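Local coordinates for uncharacterized protein (Bacteroides ovatus, PDB 4IRT) that is of unknown function but, as a BNR repeat-containing beta-propeller protein, is a putative neuraminidase that may act on sialylated glycans, at residues A[254-259]-A[264-269]; A[318-321]-A[326-329]. All coordinates share one frame; numbering follows the deposited sequence.

Contact 1 (A[254-259]-A[264-269]); sequences TSMSAD and PYIATY
S257 and Y265 face each other as a hydrogen-bonded antiparallel pair. S257 N reaches Y265 O over 2.8 Å, nearly straight and in the carbonyl plane; Y265 N returns to S257 O at 2.9 Å, coming from above the plane of the S257 carbonyl. Two residues along, beyond the non-hydrogen-bonded pair M256/I266, A267 N donates to S255 O. Where the ladder ends, T254 takes over with its side chain: OG1, turned between the backbone N and the carbonyl carbon (chi1 60°), gives its proton to A267 O at 2.8 Å. On the M256 face, the selenomethionine chain runs beside I266 and P264, and its bend at chi3 (-50°) puts CE 3.9 Å from both P264 CB and I266 CG1. At the turn end the Y265 ring presents its edge to D259, whose OD2 lies in the ring plane, 3.3 Å from Y265 OH, in a weak bond at most. D259 OD1 is held by N263 N inside the turn, the Y265 ring meets W284 nearly parallel, and M256 packs on H192 and S194. Such a hairpin, forming the first two strands of a four-stranded antiparallel sheet, is characteristic of a beta-propeller blade.

Contact 2 (A[318-321]-A[326-329]); sequences RIVV and VFYI
I319 presses its CG2 methyl against the Y328 ring, and this is the tightest side-chain fit between 318-321 and 326-329. The methyl sits 3.3 Å from Y328 CD2 and approaches the ring obliquely. Its position follows from the first torsion of I319: with CG1 between the backbone N and the carbonyl carbon (chi1 48°), CG2 is the branch left beside the backbone N, directed at the tyrosine. The same methyl is 4.2 Å from V326 CG1, so one small bump fills the dip between a ring and a valine. Further along this face V321 and V326 lie side by side, CG2 to CG2 at 4.2 Å; beta-branched residues suit the place because they are compact and favour extended backbones. The two segments form an antiparallel hairpin that opens a four-stranded sheet, as in a beta-propeller blade. Four backbone hydrogen bonds join them: R318 pairs with I329 in both directions, and V320 with F327, where F327 N to V320 O is almost straight (175°). Between these pairs I319 CA also makes a CA-H...O contact with F327 O at 3.2 Å. On the other face V320 CG2 nestles against F327 at CB, 3.9 Å away, and at CD1. F327 has its CG beside the backbone N (chi1 -56°), which turns the ring edge to V320 O; the ring also meets H343 on strand 340-344. I329, a branched chain filling the next place on that face, packs on M341. The end of the long R318 side chain leads away from the hairpin, its NH2 bonding to V22 O and R24 O, while the Y328 hydroxyl is bonded to R281 O.

How the contacts relate
Both contacts are buried core hairpins, each the first two strands of its own four-stranded sheet; their centres lie about 8 Å apart, and about 10 Å (contact 1) and 13 Å (contact 2) from the centre of the chain. S257, Y265 and A267 of contact 1 face I319 and V321 of contact 2, with I319 CD1 3.5 Å from Y265 CB, so the apolar face of contact 2 packs on the neighbouring sheet. S255 OG is bonded to P317 O, just ahead of 318-321. Both rest on a backbone ladder, but contact 1 adds a side-chain hydroxyl bond, T254 OG1 to A267 O, whereas across 318-321/326-329 the side chains meet by apolar packing.

Contact 1 (A[254-259]-A[264-269])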
# COMPACT_ATOMS: atom_id res chain seq x y z
N THR A 254 -6.38 -0.67 2.52
CA THR A 254 -5.51 -0.00 3.48
C THR A 254 -4.11 -0.60 3.35
O THR A 254 -3.54 -0.57 2.24
CB THR A 254 -6.07 -0.04 4.93
OG1 THR A 254 -6.22 -1.40 5.36
CG2 THR A 254 -7.42 0.69 5.00
N SER A 255 -3.55 -1.13 4.42
CA SER A 255 -2.19 -1.65 4.38
C SER A 255 -1.99 -2.62 5.52
O SER A 255 -2.81 -2.72 6.46
CB SER A 255 -1.16 -0.50 4.45
OG SER A 255 -1.07 0.02 5.79
N MSE A 256 -0.94 -3.41 5.41
CA MSE A 256 -0.57 -4.37 6.45
C MSE A 256 0.93 -4.57 6.54
O MSE A 256 1.70 -4.18 5.65
CB MSE A 256 -1.31 -5.70 6.22
CG MSE A 256 -0.78 -6.47 5.05
SE MSE A 256 -1.64 -8.24 4.96
CE MSE A 256 -1.42 -8.89 6.77
N SER A 257 1.34 -5.15 7.65
CA SER A 257 2.74 -5.42 7.88
C SER A 257 2.87 -6.72 8.68
O SER A 257 1.89 -7.42 8.93
CB SER A 257 3.40 -4.25 8.63
OG SER A 257 4.81 -4.21 8.44
N ALA A 258 4.11 -7.02 9.05
CA ALA A 258 4.41 -8.16 9.88
C ALA A 258 5.67 -7.85 10.68
O ALA A 258 6.50 -7.02 10.29
CB ALA A 258 4.64 -9.38 9.02
N ASP A 259 5.80 -8.51 11.83
CA ASP A 259 7.04 -8.43 12.57
C ASP A 259 8.04 -9.46 12.02
O ASP A 259 7.73 -10.25 11.11
CB ASP A 259 6.80 -8.54 14.10
CG ASP A 259 6.18 -9.87 14.51
OD1 ASP A 259 6.35 -10.87 13.76
OD2 ASP A 259 5.52 -9.91 15.58
N PRO A 264 1.18 -11.15 11.64
CA PRO A 264 0.60 -10.10 10.78
C PRO A 264 -0.09 -9.02 11.57
O PRO A 264 -0.71 -9.31 12.60
CB PRO A 264 -0.46 -10.85 9.96
CG PRO A 264 -0.91 -11.96 10.91
CD PRO A 264 0.38 -12.38 11.61
N TYR A 265 -0.00 -7.80 11.05
CA TYR A 265 -0.61 -6.61 11.61
C TYR A 265 -1.35 -5.87 10.50
O TYR A 265 -0.80 -5.69 9.43
CB TYR A 265 0.44 -5.66 12.17
CG TYR A 265 1.17 -6.19 13.36
CD1 TYR A 265 2.13 -7.16 13.20
CD2 TYR A 265 0.89 -5.73 14.63
CE1 TYR A 265 2.83 -7.66 14.30
CE2 TYR A 265 1.57 -6.23 15.74
CZ TYR A 265 2.53 -7.20 15.56
OH TYR A 265 3.24 -7.71 16.63
N ILE A 266 -2.60 -5.48 10.76
CA ILE A 266 -3.44 -4.82 9.73
C ILE A 266 -3.93 -3.48 10.26
O ILE A 266 -4.47 -3.44 11.35
CB ILE A 266 -4.65 -5.68 9.37
CG1 ILE A 266 -4.20 -7.06 8.88
CG2 ILE A 266 -5.53 -4.96 8.34
CD1 ILE A 266 -5.21 -8.20 8.98
N ALA A 267 -3.74 -2.40 9.51
CA ALA A 267 -4.12 -1.05 9.93
C ALA A 267 -5.29 -0.54 9.10
O ALA A 267 -5.28 -0.60 7.87
CB ALA A 267 -2.95 -0.10 9.81
N THR A 268 -6.32 -0.07 9.79
CA THR A 268 -7.53 0.39 9.13
C THR A 268 -8.32 1.27 10.08
O THR A 268 -7.78 1.78 11.08
CB THR A 268 -8.38 -0.80 8.57
OG1 THR A 268 -9.45 -0.29 7.79
CG2 THR A 268 -8.97 -1.68 9.70
N TYR A 269 -9.59 1.51 9.73
CA TYR A 269 -10.50 2.23 10.60
C TYR A 269 -11.96 1.78 10.46
O TYR A 269 -12.36 1.20 9.45
CB TYR A 269 -10.37 3.76 10.46
CG TYR A 269 -10.75 4.40 9.12
CD1 TYR A 269 -12.08 4.53 8.73
CD2 TYR A 269 -9.77 4.90 8.27
CE1 TYR A 269 -12.43 5.13 7.52
CE2 TYR A 269 -10.08 5.51 7.05
CZ TYR A 269 -11.40 5.61 6.67
OH TYR A 269 -11.76 6.21 5.49

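Contact 2 (A[318-321]-A[326-329])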
# COMPACT_ATOMS: atom_id res chain seq x y z
N ARG A 318 -0.63 3.62 7.44
CA ARG A 318 0.49 2.67 7.29
C ARG A 318 1.07 2.39 8.66
O ARG A 318 0.91 3.20 9.58
CB ARG A 318 1.60 3.21 6.39
CG ARG A 318 1.27 3.43 4.91
CD ARG A 318 1.54 2.20 4.11
NE ARG A 318 1.35 2.30 2.66
CZ ARG A 318 2.27 1.96 1.77
NH1 ARG A 318 3.51 1.60 2.14
NH2 ARG A 318 1.98 2.02 0.49
N ILE A 319 1.75 1.25 8.79
CA ILE A 319 2.39 0.85 10.04
C ILE A 319 3.74 0.19 9.77
O ILE A 319 3.96 -0.46 8.73
CB ILE A 319 1.54 -0.16 10.84
CG1 ILE A 319 1.05 -1.32 9.94
CG2 ILE A 319 0.38 0.51 11.54
CD1 ILE A 319 0.42 -2.46 10.73
N VAL A 320 4.64 0.33 10.73
CA VAL A 320 5.78 -0.59 10.83
C VAL A 320 5.84 -1.10 12.26
O VAL A 320 5.39 -0.43 13.19
CB VAL A 320 7.12 0.04 10.38
CG1 VAL A 320 7.06 0.39 8.89
CG2 VAL A 320 7.50 1.24 11.25
N VAL A 321 6.36 -2.32 12.40
CA VAL A 321 6.41 -3.00 13.67
C VAL A 321 7.83 -3.50 13.97
O VAL A 321 8.56 -3.94 13.07
CB VAL A 321 5.42 -4.17 13.69
CG1 VAL A 321 5.33 -4.82 15.07
CG2 VAL A 321 4.05 -3.71 13.24
N VAL A 326 4.87 -0.57 17.79
CA VAL A 326 4.18 -0.14 16.59
C VAL A 326 4.30 1.36 16.37
O VAL A 326 4.06 2.15 17.28
CB VAL A 326 2.68 -0.52 16.65
CG1 VAL A 326 1.95 0.02 15.43
CG2 VAL A 326 2.50 -2.02 16.75
N PHE A 327 4.64 1.73 15.14
CA PHE A 327 4.58 3.09 14.66
C PHE A 327 3.50 3.16 13.59
O PHE A 327 3.61 2.51 12.54
CB PHE A 327 5.94 3.47 14.08
CG PHE A 327 7.05 3.29 15.05
CD1 PHE A 327 7.66 2.06 15.21
CD2 PHE A 327 7.47 4.35 15.84
CE1 PHE A 327 8.69 1.87 16.12
CE2 PHE A 327 8.50 4.16 16.77
CZ PHE A 327 9.09 2.92 16.91
N TYR A 328 2.50 4.00 13.84
CA TYR A 328 1.25 4.04 13.08
C TYR A 328 1.09 5.44 12.48
O TYR A 328 0.92 6.43 13.19
CB TYR A 328 0.12 3.72 14.05
CG TYR A 328 -1.24 3.39 13.47
CD1 TYR A 328 -2.05 4.39 12.94
CD2 TYR A 328 -1.75 2.08 13.52
CE1 TYR A 328 -3.29 4.11 12.45
CE2 TYR A 328 -3.00 1.79 13.02
CZ TYR A 328 -3.75 2.80 12.48
OH TYR A 328 -5.02 2.51 12.02
N ILE A 329 1.17 5.51 11.15
CA ILE A 329 1.21 6.76 10.42
C ILE A 329 -0.16 7.09 9.81
O ILE A 329 -0.81 6.21 9.20
CB ILE A 329 2.28 6.73 9.32
CG1 ILE A 329 3.64 6.26 9.87
CG2 ILE A 329 2.43 8.10 8.69
CD1 ILE A 329 4.22 7.17 10.95